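Local coordinates for protein Glucanase/chitosanase (Paenibacillus fukuinensis, PDB 4ZY9) that binds chitosan as a family 32 carbohydrate-binding module, a beta-sandwich piece of a larger enzyme thought to hydrolyse chitosan and glucans, at residues Gln58-Arg62 against Phe133-Gly137; Ala27-Phe31 against Trp49-Asn53; Trp67-Ala72 against Tyr126-Leu130; Ala30-Thr36 against Leu130-Glu134. The protein carries 1 engineered substitution. All blocks are in the same frame, centred on the assembly; numbering follows the deposited sequence. Where two conformers were deposited one is given.

Contact 1: residues Gln58-Arg62 against Phe133-Gly137; sequences QTVNR and FEVYG
Strands 58-62 and 133-136, both extended, approach to 5.6 Å between axes, their directions at 119°, and pair antiparallel through Arg-62 and Tyr-136, a hydrogen-bonded pair with CA atoms 5.0 Å apart. Along the second, Glu-134 OE1 accepts a 2.6 Å hydrogen bond from Tyr-136 OH. Val-135 turns inward, CG1 3.8 Å from Val-60 CG1, branched aliphatics suited to a buried strand face; Val-135 CA lies 3.5 Å from Arg-62 O. Asn-61 and Arg-62 form a classic beta bulge opposite Tyr-136: Asn-61 N donates to Tyr-136 O (2.8 Å), Arg-62 N does so weakly (3.2 Å), and Tyr-136 N returns 2.9 Å to Arg-62 O. Asn-61, with psi near 3°, supplies the kink. Arg-62, all-trans through chi3, lays its guanidinium on the Tyr-136 ring (chi1 m), CZ 4.0 Å from the ring centroid and planes at 11°. Gly-137 CA comes 3.4 Å from Thr-59 O, where a beta carbon would clash. With NE salt-bridged to Asp-104, Arg-62 thus combines a cation-pi stack with ion pairing at the partly exposed sheet surface.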
loop_
_atom_site.group_PDB
_atom_site.type_symbol
_atom_site.label_atom_id
_atom_site.label_comp_id
_atom_site.label_asym_id
_atom_site.label_seq_id
_atom_site.Cartn_x
_atom_site.Cartn_y
_atom_site.Cartn_z
ATOM N N GLN A 58 1.590 -5.579 -15.013
ATOM C CA GLN A 58 2.462 -6.650 -14.602
ATOM C C GLN A 58 1.659 -7.727 -13.903
ATOM O O GLN A 58 0.623 -7.450 -13.379
ATOM C CB GLN A 58 3.523 -6.091 -13.695
ATOM C CG GLN A 58 4.493 -5.226 -14.462
ATOM C CD GLN A 58 5.836 -5.461 -13.901
ATOM O OE1 GLN A 58 6.253 -4.724 -13.045
ATOM N NE2 GLN A 58 6.457 -6.578 -14.250
ATOM N N THR A 59 2.186 -8.968 -13.884
ATOM C CA THR A 59 1.616 -9.996 -13.128
ATOM C C THR A 59 1.923 -9.752 -11.657
ATOM O O THR A 59 3.111 -9.587 -11.345
ATOM C CB THR A 59 2.213 -11.337 -13.631
ATOM O OG1 THR A 59 1.753 -11.515 -14.962
ATOM C CG2 THR A 59 1.610 -12.416 -12.810
ATOM N N VAL A 60 0.957 -9.812 -10.828
ATOM C CA VAL A 60 1.142 -9.646 -9.410
ATOM C C VAL A 60 0.368 -10.700 -8.648
ATOM O O VAL A 60 -0.807 -11.081 -8.994
ATOM C CB VAL A 60 0.766 -8.264 -8.907
ATOM C CG1 VAL A 60 1.315 -7.136 -9.677
ATOM C CG2 VAL A 60 -0.657 -8.127 -9.001
ATOM N N ASN A 61 0.990 -11.271 -7.576
ATOM C CA ASN A 61 0.333 -12.227 -6.739
ATOM C C ASN A 61 0.594 -12.053 -5.279
ATOM O O ASN A 61 0.163 -12.880 -4.456
ATOM C CB ASN A 61 0.657 -13.625 -7.201
ATOM C CG ASN A 61 2.096 -13.987 -6.923
ATOM O OD1 ASN A 61 2.905 -13.261 -6.446
ATOM N ND2 ASN A 61 2.432 -15.260 -7.270
ATOM N N ARG A 62 1.354 -11.015 -4.846
ATOM C CA ARG A 62 1.747 -10.928 -3.442
ATOM C C ARG A 62 2.033 -9.467 -3.070
ATOM O O ARG A 62 2.633 -8.745 -3.889
ATOM C CB ARG A 62 2.918 -11.836 -3.157
ATOM C CG ARG A 62 3.614 -11.612 -1.900
ATOM C CD ARG A 62 4.911 -12.452 -1.675
ATOM N NE ARG A 62 5.631 -12.126 -0.464
ATOM C CZ ARG A 62 6.956 -12.008 -0.414
ATOM N NH1 ARG A 62 7.740 -12.313 -1.415
ATOM N NH2 ARG A 62 7.516 -11.632 0.755
ATOM N N PHE A 133 6.207 -1.043 1.339
ATOM C CA PHE A 133 5.098 -1.715 0.618
ATOM C C PHE A 133 5.733 -2.318 -0.614
ATOM O O PHE A 133 6.250 -1.552 -1.455
ATOM C CB PHE A 133 4.083 -0.593 0.291
ATOM C CG PHE A 133 2.804 -0.973 -0.348
ATOM C CD1 PHE A 133 2.625 -2.097 -1.199
ATOM C CD2 PHE A 133 1.696 -0.093 -0.282
ATOM C CE1 PHE A 133 1.429 -2.311 -1.890
ATOM C CE2 PHE A 133 0.544 -0.322 -1.014
ATOM C CZ PHE A 133 0.391 -1.439 -1.790
ATOM N N GLU A 134 5.762 -3.636 -0.638
ATOM C CA GLU A 134 6.419 -4.391 -1.746
ATOM C C GLU A 134 5.353 -5.130 -2.503
ATOM O O GLU A 134 4.396 -5.574 -1.908
ATOM C CB GLU A 134 7.430 -5.331 -1.164
ATOM C CG GLU A 134 8.500 -4.652 -0.278
ATOM C CD GLU A 134 9.380 -5.535 0.562
ATOM O OE1 GLU A 134 9.229 -6.737 0.510
ATOM O OE2 GLU A 134 10.202 -4.966 1.379
ATOM N N VAL A 135 5.611 -5.371 -3.764
ATOM C CA VAL A 135 4.714 -6.074 -4.662
ATOM C C VAL A 135 5.479 -7.101 -5.455
ATOM O O VAL A 135 6.539 -6.826 -6.003
ATOM C CB VAL A 135 4.020 -5.040 -5.644
ATOM C CG1 VAL A 135 3.084 -5.799 -6.590
ATOM C CG2 VAL A 135 3.236 -4.042 -4.925
ATOM N N TYR A 136 4.976 -8.328 -5.507
ATOM C CA TYR A 136 5.627 -9.421 -6.194
ATOM C C TYR A 136 4.690 -10.124 -7.140
ATOM O O TYR A 136 3.469 -10.049 -6.981
ATOM C CB TYR A 136 6.222 -10.496 -5.211
ATOM C CG TYR A 136 7.118 -9.876 -4.156
ATOM C CD1 TYR A 136 6.695 -9.292 -2.958
ATOM C CD2 TYR A 136 8.523 -9.881 -4.372
ATOM C CE1 TYR A 136 7.623 -8.739 -2.095
ATOM C CE2 TYR A 136 9.399 -9.343 -3.468
ATOM C CZ TYR A 136 8.898 -8.782 -2.414
ATOM O OH TYR A 136 9.906 -8.208 -1.573
ATOM N N GLY A 137 5.238 -10.868 -8.103
ATOM C CA GLY A 137 4.447 -11.665 -9.036
ATOM C C GLY A 137 5.032 -13.041 -9.255
ATOM O O GLY A 137 4.602 -13.771 -10.198
#

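Contact 2: residues Ala27-Phe31 against Trp49-Asn53; sequences ASRAF and WIYVN
This is buried apolar packing between a loop and a strand, close to the centre of the chain: residues 27-31, in the loop between strands 14-17 and 39-40, lie over the inner face of strand 48-54. The loop segment winds with helical phi/psi from Ala-27 to Ala-30, drawn tight by Ala-30 N to Ala-27 O (3.1 Å) and Phe-31 N to Ser-28 O (3.0 Å). That coil directs the CA-to-CB bonds of Ala-27, Ala-30 and Phe-31 toward the strand, while those of Ser-28 and Arg-29 point away. On the extended strand, Ile-50 and Val-52 point inward and Tyr-51 away. The loop therefore helps fill the interior of the beta sandwich, the fold of CBM32 modules, and small alanines let its backbone come close: Ala-27 and Ile-50 have CA atoms 6.7 Å apart. Ile-50, trans at both chi angles, extends CD1 to 3.7 Å from Ala-27 CB, 4.2 Å from Ala-30 CB and 3.9 Å from Phe-31 CE2, at the edge of that ring. Phe-31 (chi1 m, chi2 -83°) offers a face to Val-52, whose CB is 3.5 Å from Phe-31 CE1 and whose CG2 makes a CH-pi contact 4.1 Å from the ring centroid.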
loop_
_atom_site.group_PDB
_atom_site.type_symbol
_atom_site.label_atom_id
_atom_site.label_comp_id
_atom_site.label_asym_id
_atom_site.label_seq_id
_atom_site.Cartn_x
_atom_site.Cartn_y
_atom_site.Cartn_z
ATOM N N ALA A 27 4.214 9.618 0.012
ATOM C CA ALA A 27 3.845 8.233 -0.403
ATOM C C ALA A 27 5.053 7.481 -0.925
ATOM O O ALA A 27 5.199 6.289 -0.627
ATOM C CB ALA A 27 2.758 8.318 -1.453
ATOM N N SER A 28 5.929 8.160 -1.645
ATOM C CA SER A 28 7.136 7.546 -2.175
ATOM C C SER A 28 7.973 6.832 -1.140
ATOM O O SER A 28 8.731 5.946 -1.473
ATOM C CB SER A 28 8.015 8.637 -2.969
ATOM O OG SER A 28 8.521 9.554 -1.981
ATOM N N ARG A 29 7.965 7.281 0.081
ATOM C CA ARG A 29 8.833 6.716 1.090
ATOM C C ARG A 29 8.509 5.317 1.439
ATOM O O ARG A 29 9.364 4.579 1.954
ATOM C CB ARG A 29 8.796 7.565 2.371
ATOM C CG ARG A 29 9.032 9.072 2.232
ATOM C CD ARG A 29 10.292 9.327 1.617
ATOM N NE ARG A 29 10.503 10.768 1.444
ATOM C CZ ARG A 29 11.026 11.614 2.340
ATOM N NH1 ARG A 29 11.337 11.232 3.612
ATOM N NH2 ARG A 29 11.239 12.903 1.933
ATOM N N ALA A 30 7.278 4.849 1.159
ATOM C CA ALA A 30 6.973 3.393 1.361
ATOM C C ALA A 30 7.608 2.548 0.303
ATOM O O ALA A 30 7.675 1.300 0.466
ATOM C CB ALA A 30 5.490 3.208 1.388
ATOM N N PHE A 31 8.136 3.096 -0.796
ATOM C CA PHE A 31 8.620 2.353 -1.962
ATOM C C PHE A 31 10.054 2.454 -2.188
ATOM O O PHE A 31 10.548 2.103 -3.270
ATOM C CB PHE A 31 7.736 2.776 -3.159
ATOM C CG PHE A 31 6.309 2.420 -2.946
ATOM C CD1 PHE A 31 5.883 1.176 -3.213
ATOM C CD2 PHE A 31 5.444 3.349 -2.464
ATOM C CE1 PHE A 31 4.560 0.883 -2.963
ATOM C CE2 PHE A 31 4.099 3.053 -2.253
ATOM C CZ PHE A 31 3.697 1.782 -2.477
ATOM N N TRP A 49 -5.450 5.817 2.055
ATOM C CA TRP A 49 -4.967 4.831 1.020
ATOM C C TRP A 49 -3.676 5.241 0.447
ATOM O O TRP A 49 -3.325 6.461 0.448
ATOM C CB TRP A 49 -6.076 4.544 -0.022
ATOM C CG TRP A 49 -6.573 5.744 -0.767
ATOM C CD1 TRP A 49 -7.752 6.398 -0.520
ATOM C CD2 TRP A 49 -5.906 6.482 -1.787
ATOM N NE1 TRP A 49 -7.897 7.457 -1.332
ATOM C CE2 TRP A 49 -6.825 7.555 -2.173
ATOM C CE3 TRP A 49 -4.738 6.333 -2.461
ATOM C CZ2 TRP A 49 -6.497 8.501 -3.154
ATOM C CZ3 TRP A 49 -4.392 7.368 -3.438
ATOM C CH2 TRP A 49 -5.277 8.369 -3.761
ATOM N N ILE A 50 -2.965 4.290 -0.146
ATOM C CA ILE A 50 -1.773 4.534 -0.873
ATOM C C ILE A 50 -1.700 3.556 -1.997
ATOM O O ILE A 50 -1.992 2.350 -1.769
ATOM C CB ILE A 50 -0.525 4.463 0.046
ATOM C CG1 ILE A 50 0.774 4.750 -0.730
ATOM C CG2 ILE A 50 -0.445 3.140 0.811
ATOM C CD1 ILE A 50 1.889 5.083 0.181
ATOM N N TYR A 51 -1.322 3.951 -3.188
ATOM C CA TYR A 51 -1.106 3.041 -4.272
ATOM C C TYR A 51 0.188 3.318 -4.968
ATOM O O TYR A 51 0.779 4.435 -4.862
ATOM C CB TYR A 51 -2.252 2.955 -5.342
ATOM C CG TYR A 51 -2.495 4.166 -6.189
ATOM C CD1 TYR A 51 -1.688 4.496 -7.266
ATOM C CD2 TYR A 51 -3.569 4.964 -5.979
ATOM C CE1 TYR A 51 -1.996 5.580 -8.090
ATOM C CE2 TYR A 51 -3.877 6.060 -6.821
ATOM C CZ TYR A 51 -3.059 6.302 -7.830
ATOM O OH TYR A 51 -3.380 7.389 -8.673
ATOM N N VAL A 52 0.713 2.331 -5.677
ATOM C CA VAL A 52 1.903 2.387 -6.522
ATOM C C VAL A 52 1.534 2.142 -7.944
ATOM O O VAL A 52 0.715 1.304 -8.247
ATOM C CB VAL A 52 3.007 1.444 -6.016
ATOM C CG1 VAL A 52 2.599 0.009 -6.018
ATOM C CG2 VAL A 52 4.303 1.691 -6.731
ATOM N N ASN A 53 2.206 2.903 -8.862
ATOM C CA ASN A 53 2.140 2.707 -10.308
ATOM C C ASN A 53 3.300 1.860 -10.682
ATOM O O ASN A 53 4.467 2.347 -10.616
ATOM C CB ASN A 53 2.169 4.104 -10.952
ATOM C CG ASN A 53 2.095 4.030 -12.468
ATOM O OD1 ASN A 53 2.323 3.015 -13.063
ATOM N ND2 ASN A 53 1.832 5.173 -13.095
#

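Contact 3: residues Trp67-Ala72 against Tyr126-Leu130; sequences WEAAYA and YGYSL
At one end of the sheet that pairs strands 57-67 and 129-136, an antiparallel pairing runs out into a tight turn, with Ala-70 at the centre of an inverse gamma turn. Trp-67 and Leu-130 form a non-hydrogen-bonded antiparallel pair, CA atoms 4.5 Å apart. Next to it, Glu-68 N donates to Ser-129 O (3.0 Å), and Ser-129 N donates to Ala-70 O (2.8 Å), so Ser-129 is held through both its backbone polar atoms. Ala-70 O also lies 3.4 Å from Tyr-128 CA. The turn is braced from within: Ala-70 N reaches Glu-68 OE1 at 2.9 Å, and Tyr-71 N bonds weakly to Ala-69 O at 2.9 Å. A methyl group suits position 70, since its CB sits 3.5 Å from Gly-127 O and 4.4 Å from Tyr-126 CB, leaving little space for a longer side chain. Trp-67 (chi1 m, chi2 103°) presents a ring face to Leu-130 CD2, which makes a CH-pi contact 3.6 Å from the centroid of the six-membered ring; Trp-67 NE1 is hydrogen-bonded to Asp-103. Ala-72 CB touches the edge of the Tyr-128 ring, 3.7 Å from CE2, while the phenol OH bonds Asp-46. One water donates to Tyr-71 O (2.9 Å) and Gly-127 O (2.7 Å). Where regular pairing ends, a side-chain carboxylate and a bridging water thus supplement the backbone bonds of Glu-68 N and Ser-129 N, beside aromatic-aliphatic packing.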
loop_
_atom_site.group_PDB
_atom_site.type_symbol
_atom_site.label_atom_id
_atom_site.label_comp_id
_atom_site.label_asym_id
_atom_site.label_seq_id
_atom_site.Cartn_x
_atom_site.Cartn_y
_atom_site.Cartn_z
ATOM N N TRP A 67 4.397 -2.228 8.459
ATOM C CA TRP A 67 3.759 -1.135 9.170
ATOM C C TRP A 67 4.550 -0.446 10.182
ATOM O O TRP A 67 5.301 -1.122 10.939
ATOM C CB TRP A 67 2.495 -1.670 9.833
ATOM C CG TRP A 67 1.383 -2.156 8.931
ATOM C CD1 TRP A 67 1.061 -3.393 8.650
ATOM C CD2 TRP A 67 0.400 -1.332 8.284
ATOM N NE1 TRP A 67 -0.013 -3.445 7.823
ATOM C CE2 TRP A 67 -0.400 -2.164 7.549
ATOM C CE3 TRP A 67 0.175 0.066 8.129
ATOM C CZ2 TRP A 67 -1.514 -1.680 6.820
ATOM C CZ3 TRP A 67 -0.893 0.502 7.447
ATOM C CH2 TRP A 67 -1.693 -0.335 6.753
ATOM N N GLU A 68 4.407 0.866 10.313
ATOM C CA GLU A 68 4.813 1.537 11.493
ATOM C C GLU A 68 3.729 1.295 12.599
ATOM O O GLU A 68 2.748 0.668 12.362
ATOM C CB GLU A 68 5.083 3.005 11.120
ATOM C CG GLU A 68 5.722 3.938 12.219
ATOM C CD GLU A 68 4.729 4.745 12.988
ATOM O OE1 GLU A 68 3.534 4.842 12.683
ATOM O OE2 GLU A 68 5.188 5.307 14.030
ATOM N N ALA A 69 3.975 1.874 13.780
ATOM C CA ALA A 69 3.036 1.671 14.886
ATOM C C ALA A 69 1.628 1.986 14.435
ATOM O O ALA A 69 0.664 1.438 14.953
ATOM C CB ALA A 69 3.429 2.531 16.073
ATOM N N ALA A 70 1.449 2.996 13.593
ATOM C CA ALA A 70 0.124 3.448 13.175
ATOM C C ALA A 70 -0.406 2.551 12.070
ATOM O O ALA A 70 -0.370 2.938 10.815
ATOM C CB ALA A 70 0.208 4.911 12.804
ATOM N N TYR A 71 -0.794 1.336 12.427
ATOM C CA TYR A 71 -1.235 0.368 11.445
ATOM C C TYR A 71 -2.765 0.395 11.170
ATOM O O TYR A 71 -3.527 0.973 11.971
ATOM C CB TYR A 71 -0.790 -1.049 11.877
ATOM C CG TYR A 71 -1.514 -1.577 13.137
ATOM C CD1 TYR A 71 -0.999 -1.310 14.379
ATOM C CD2 TYR A 71 -2.684 -2.268 13.072
ATOM C CE1 TYR A 71 -1.643 -1.743 15.531
ATOM C CE2 TYR A 71 -3.330 -2.691 14.219
ATOM C CZ TYR A 71 -2.777 -2.440 15.420
ATOM O OH TYR A 71 -3.419 -2.941 16.569
ATOM N N ALA A 72 -3.190 -0.278 10.087
ATOM C CA ALA A 72 -4.616 -0.402 9.812
ATOM C C ALA A 72 -5.096 -1.731 10.331
ATOM O O ALA A 72 -4.462 -2.756 10.058
ATOM C CB ALA A 72 -4.874 -0.406 8.344
ATOM N N TYR A 126 -3.968 7.586 15.618
ATOM C CA TYR A 126 -3.125 8.501 14.827
ATOM C C TYR A 126 -3.569 8.392 13.376
ATOM O O TYR A 126 -4.758 8.596 13.103
ATOM C CB TYR A 126 -1.622 8.274 15.070
ATOM C CG TYR A 126 -1.304 8.362 16.544
ATOM C CD1 TYR A 126 -1.586 9.491 17.228
ATOM C CD2 TYR A 126 -0.957 7.251 17.286
ATOM C CE1 TYR A 126 -1.383 9.565 18.634
ATOM C CE2 TYR A 126 -0.764 7.279 18.692
ATOM C CZ TYR A 126 -0.974 8.436 19.357
ATOM O OH TYR A 126 -0.807 8.589 20.705
ATOM N N GLY A 127 -2.629 8.141 12.426
ATOM C CA GLY A 127 -2.993 7.975 11.030
ATOM C C GLY A 127 -2.733 6.490 10.588
ATOM O O GLY A 127 -2.909 5.553 11.377
ATOM N N TYR A 128 -2.261 6.390 9.354
ATOM C CA TYR A 128 -1.858 5.172 8.707
ATOM C C TYR A 128 -0.421 5.355 8.260
ATOM O O TYR A 128 -0.150 6.413 7.624
ATOM C CB TYR A 128 -2.734 4.803 7.526
ATOM C CG TYR A 128 -4.180 4.590 7.781
ATOM C CD1 TYR A 128 -5.072 5.637 8.027
ATOM C CD2 TYR A 128 -4.695 3.294 7.721
ATOM C CE1 TYR A 128 -6.428 5.392 8.231
ATOM C CE2 TYR A 128 -6.014 3.119 7.926
ATOM C CZ TYR A 128 -6.886 4.136 8.186
ATOM O OH TYR A 128 -8.261 3.830 8.399
ATOM N N SER A 129 0.482 4.418 8.548
ATOM C CA SER A 129 1.882 4.641 8.145
ATOM C C SER A 129 2.616 3.339 7.857
ATOM O O SER A 129 2.479 2.350 8.571
ATOM C CB SER A 129 2.598 5.377 9.269
ATOM O OG SER A 129 3.912 5.655 8.953
ATOM N N LEU A 130 3.322 3.346 6.716
ATOM C CA LEU A 130 4.034 2.220 6.154
ATOM C C LEU A 130 5.490 2.563 5.941
ATOM O O LEU A 130 5.768 3.499 5.161
ATOM C CB LEU A 130 3.445 1.774 4.851
ATOM C CG LEU A 130 2.112 1.055 4.918
ATOM C CD1 LEU A 130 1.366 1.077 3.623
ATOM C CD2 LEU A 130 2.269 -0.381 5.452
HETATM O O HOH W 1 -3.213 3.551 13.190
#

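Contact 4: residues Ala30-Thr36 against Leu130-Glu134; sequences AFDGSST and LWEFE
A curved loop, residues 30-36, wraps around the corner that the other segment turns at Trp-131, and the Ala-30 methyl fills the hollow between Leu-130 and Phe-133. The small Ala-30 is seated against the strand, its CA only 4.3 Å from that of Glu-132: CB lies 3.8 Å from Leu-130 O, 4.3 Å from Leu-130 CB and 4.2 Å from Phe-133 CB. Its carbonyl takes a 2.9 Å hydrogen bond from Phe-133 N and sits 3.2 Å from Glu-132 CA. Toward the interior, Phe-31 (chi1 m) projects its CZ over a face of the Phe-133 ring (chi1 t), 3.5 Å from CD2; the rings meet obliquely, centroids 5.0 Å apart and planes at 39°. Further along, an Asx turn bends the loop, Asp-32 OD1 accepting from Ser-34 N at 3.0 Å. Gly-33, at phi/psi 81/12°, fits because a side chain there would jam against the preceding carbonyl. Ser-34 O then approaches Glu-132 CG (3.6 Å), and Ser-35 abuts the indole, its O 3.0 Å from Trp-131 CE3. Trp-131 and Glu-132 together form a classic beta bulge opposite Asn-66, which also binds Glu-132 OE1. Chemically, one backbone hydrogen bond and paired phenylalanines give way to short serine and glycine contacts against tryptophan and glutamate, so the loop passes from the protein's apolar interior to its exposed surface.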
loop_
_atom_site.group_PDB
_atom_site.type_symbol
_atom_site.label_atom_id
_atom_site.label_comp_id
_atom_site.label_asym_id
_atom_site.label_seq_id
_atom_site.Cartn_x
_atom_site.Cartn_y
_atom_site.Cartn_z
ATOM N N ALA A 30 7.278 4.849 1.159
ATOM C CA ALA A 30 6.973 3.393 1.361
ATOM C C ALA A 30 7.608 2.548 0.303
ATOM O O ALA A 30 7.675 1.300 0.466
ATOM C CB ALA A 30 5.490 3.208 1.388
ATOM N N PHE A 31 8.136 3.096 -0.796
ATOM C CA PHE A 31 8.620 2.353 -1.962
ATOM C C PHE A 31 10.054 2.454 -2.188
ATOM O O PHE A 31 10.548 2.103 -3.270
ATOM C CB PHE A 31 7.736 2.776 -3.159
ATOM C CG PHE A 31 6.309 2.420 -2.946
ATOM C CD1 PHE A 31 5.883 1.176 -3.213
ATOM C CD2 PHE A 31 5.444 3.349 -2.464
ATOM C CE1 PHE A 31 4.560 0.883 -2.963
ATOM C CE2 PHE A 31 4.099 3.053 -2.253
ATOM C CZ PHE A 31 3.697 1.782 -2.477
ATOM N N ASP A 32 10.793 2.978 -1.235
ATOM C CA ASP A 32 12.225 3.248 -1.428
ATOM C C ASP A 32 13.153 2.136 -0.981
ATOM O O ASP A 32 14.348 2.284 -1.057
ATOM C CB ASP A 32 12.610 4.570 -0.788
ATOM C CG ASP A 32 12.556 4.578 0.760
ATOM O OD1 ASP A 32 12.186 3.547 1.340
ATOM O OD2 ASP A 32 12.958 5.624 1.317
ATOM N N GLY A 33 12.626 1.024 -0.555
ATOM C CA GLY A 33 13.451 -0.076 -0.233
ATOM C C GLY A 33 14.074 0.038 1.141
ATOM O O GLY A 33 14.895 -0.856 1.479
ATOM N N SER A 34 13.647 0.970 2.001
ATOM C CA SER A 34 14.240 1.157 3.379
ATOM C C SER A 34 13.258 1.263 4.414
ATOM O O SER A 34 12.195 1.964 4.254
ATOM C CB SER A 34 15.107 2.408 3.334
ATOM O OG SER A 34 15.723 2.656 4.602
ATOM N N SER A 35 13.531 0.686 5.590
ATOM C CA SER A 35 12.687 0.860 6.728
ATOM C C SER A 35 13.099 2.059 7.590
ATOM O O SER A 35 12.600 2.216 8.664
ATOM C CB SER A 35 12.714 -0.359 7.680
ATOM O OG SER A 35 14.041 -0.592 8.063
ATOM N N THR A 36 13.967 2.961 7.048
ATOM C CA THR A 36 14.336 4.165 7.736
ATOM C C THR A 36 13.502 5.342 7.366
ATOM O O THR A 36 13.657 6.464 7.948
ATOM C CB THR A 36 15.806 4.583 7.433
ATOM O OG1 THR A 36 16.027 4.886 6.050
ATOM C CG2 THR A 36 16.755 3.368 7.842
ATOM N N LEU A 130 3.322 3.346 6.716
ATOM C CA LEU A 130 4.034 2.220 6.154
ATOM C C LEU A 130 5.490 2.563 5.941
ATOM O O LEU A 130 5.768 3.499 5.161
ATOM C CB LEU A 130 3.445 1.774 4.851
ATOM C CG LEU A 130 2.112 1.055 4.918
ATOM C CD1 LEU A 130 1.366 1.077 3.623
ATOM C CD2 LEU A 130 2.269 -0.381 5.452
ATOM N N TRP A 131 6.420 1.785 6.525
ATOM C CA TRP A 131 7.795 1.824 6.155
ATOM C C TRP A 131 8.038 1.376 4.747
ATOM O O TRP A 131 8.868 1.946 4.021
ATOM C CB TRP A 131 8.678 0.960 7.156
ATOM C CG TRP A 131 8.579 1.279 8.593
ATOM C CD1 TRP A 131 7.998 0.485 9.501
ATOM C CD2 TRP A 131 9.164 2.417 9.298
ATOM N NE1 TRP A 131 8.144 1.062 10.743
ATOM C CE2 TRP A 131 8.792 2.276 10.628
ATOM C CE3 TRP A 131 9.877 3.556 8.903
ATOM C CZ2 TRP A 131 9.245 3.192 11.596
ATOM C CZ3 TRP A 131 10.238 4.447 9.893
ATOM C CH2 TRP A 131 9.853 4.272 11.187
ATOM N N GLU A 132 7.415 0.236 4.415
ATOM C CA GLU A 132 7.680 -0.424 3.209
ATOM C C GLU A 132 6.384 -1.077 2.652
ATOM O O GLU A 132 5.585 -1.617 3.420
ATOM C CB GLU A 132 8.763 -1.496 3.281
ATOM C CG GLU A 132 10.071 -0.957 3.808
ATOM C CD GLU A 132 11.124 -2.051 4.143
ATOM O OE1 GLU A 132 10.924 -2.728 5.147
ATOM O OE2 GLU A 132 12.042 -2.207 3.372
ATOM N N PHE A 133 6.207 -1.043 1.339
ATOM C CA PHE A 133 5.098 -1.715 0.618
ATOM C C PHE A 133 5.733 -2.318 -0.614
ATOM O O PHE A 133 6.250 -1.552 -1.455
ATOM C CB PHE A 133 4.083 -0.593 0.291
ATOM C CG PHE A 133 2.804 -0.973 -0.348
ATOM C CD1 PHE A 133 2.625 -2.097 -1.199
ATOM C CD2 PHE A 133 1.696 -0.093 -0.282
ATOM C CE1 PHE A 133 1.429 -2.311 -1.890
ATOM C CE2 PHE A 133 0.544 -0.322 -1.014
ATOM C CZ PHE A 133 0.391 -1.439 -1.790
ATOM N N GLU A 134 5.762 -3.636 -0.638
ATOM C CA GLU A 134 6.419 -4.391 -1.746
ATOM C C GLU A 134 5.353 -5.130 -2.503
ATOM O O GLU A 134 4.396 -5.574 -1.908
ATOM C CB GLU A 134 7.430 -5.331 -1.164
ATOM C CG GLU A 134 8.500 -4.652 -0.278
ATOM C CD GLU A 134 9.380 -5.535 0.562
ATOM O OE1 GLU A 134 9.229 -6.737 0.510
ATOM O OE2 GLU A 134 10.202 -4.966 1.379
#

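How the contacts relate
Contacts 2 and 3 are largely buried, whereas contacts 1 and 4 reach from interior to surface. Strand 129-136 links contacts 1, 3 and 4: contacts 1 and 3 join it to strand 57-67 and the loop beyond, on opposite sides of the chain's centre, and contact 4 covers the corner between. Contact 2 shares Ala-30 and Phe-31 with contact 4, so one loop spans strands of both sheets; Ile-50 CG2 meets Leu-130 CD1 at 3.9 Å. Chemistry follows place: contact 2 has no hydrogen bonds across it, contacts 1 and 3 rest on backbone bonding near sheet irregularities, and contact 4 mixes the two. A cation-pi stack occurs only in contact 1.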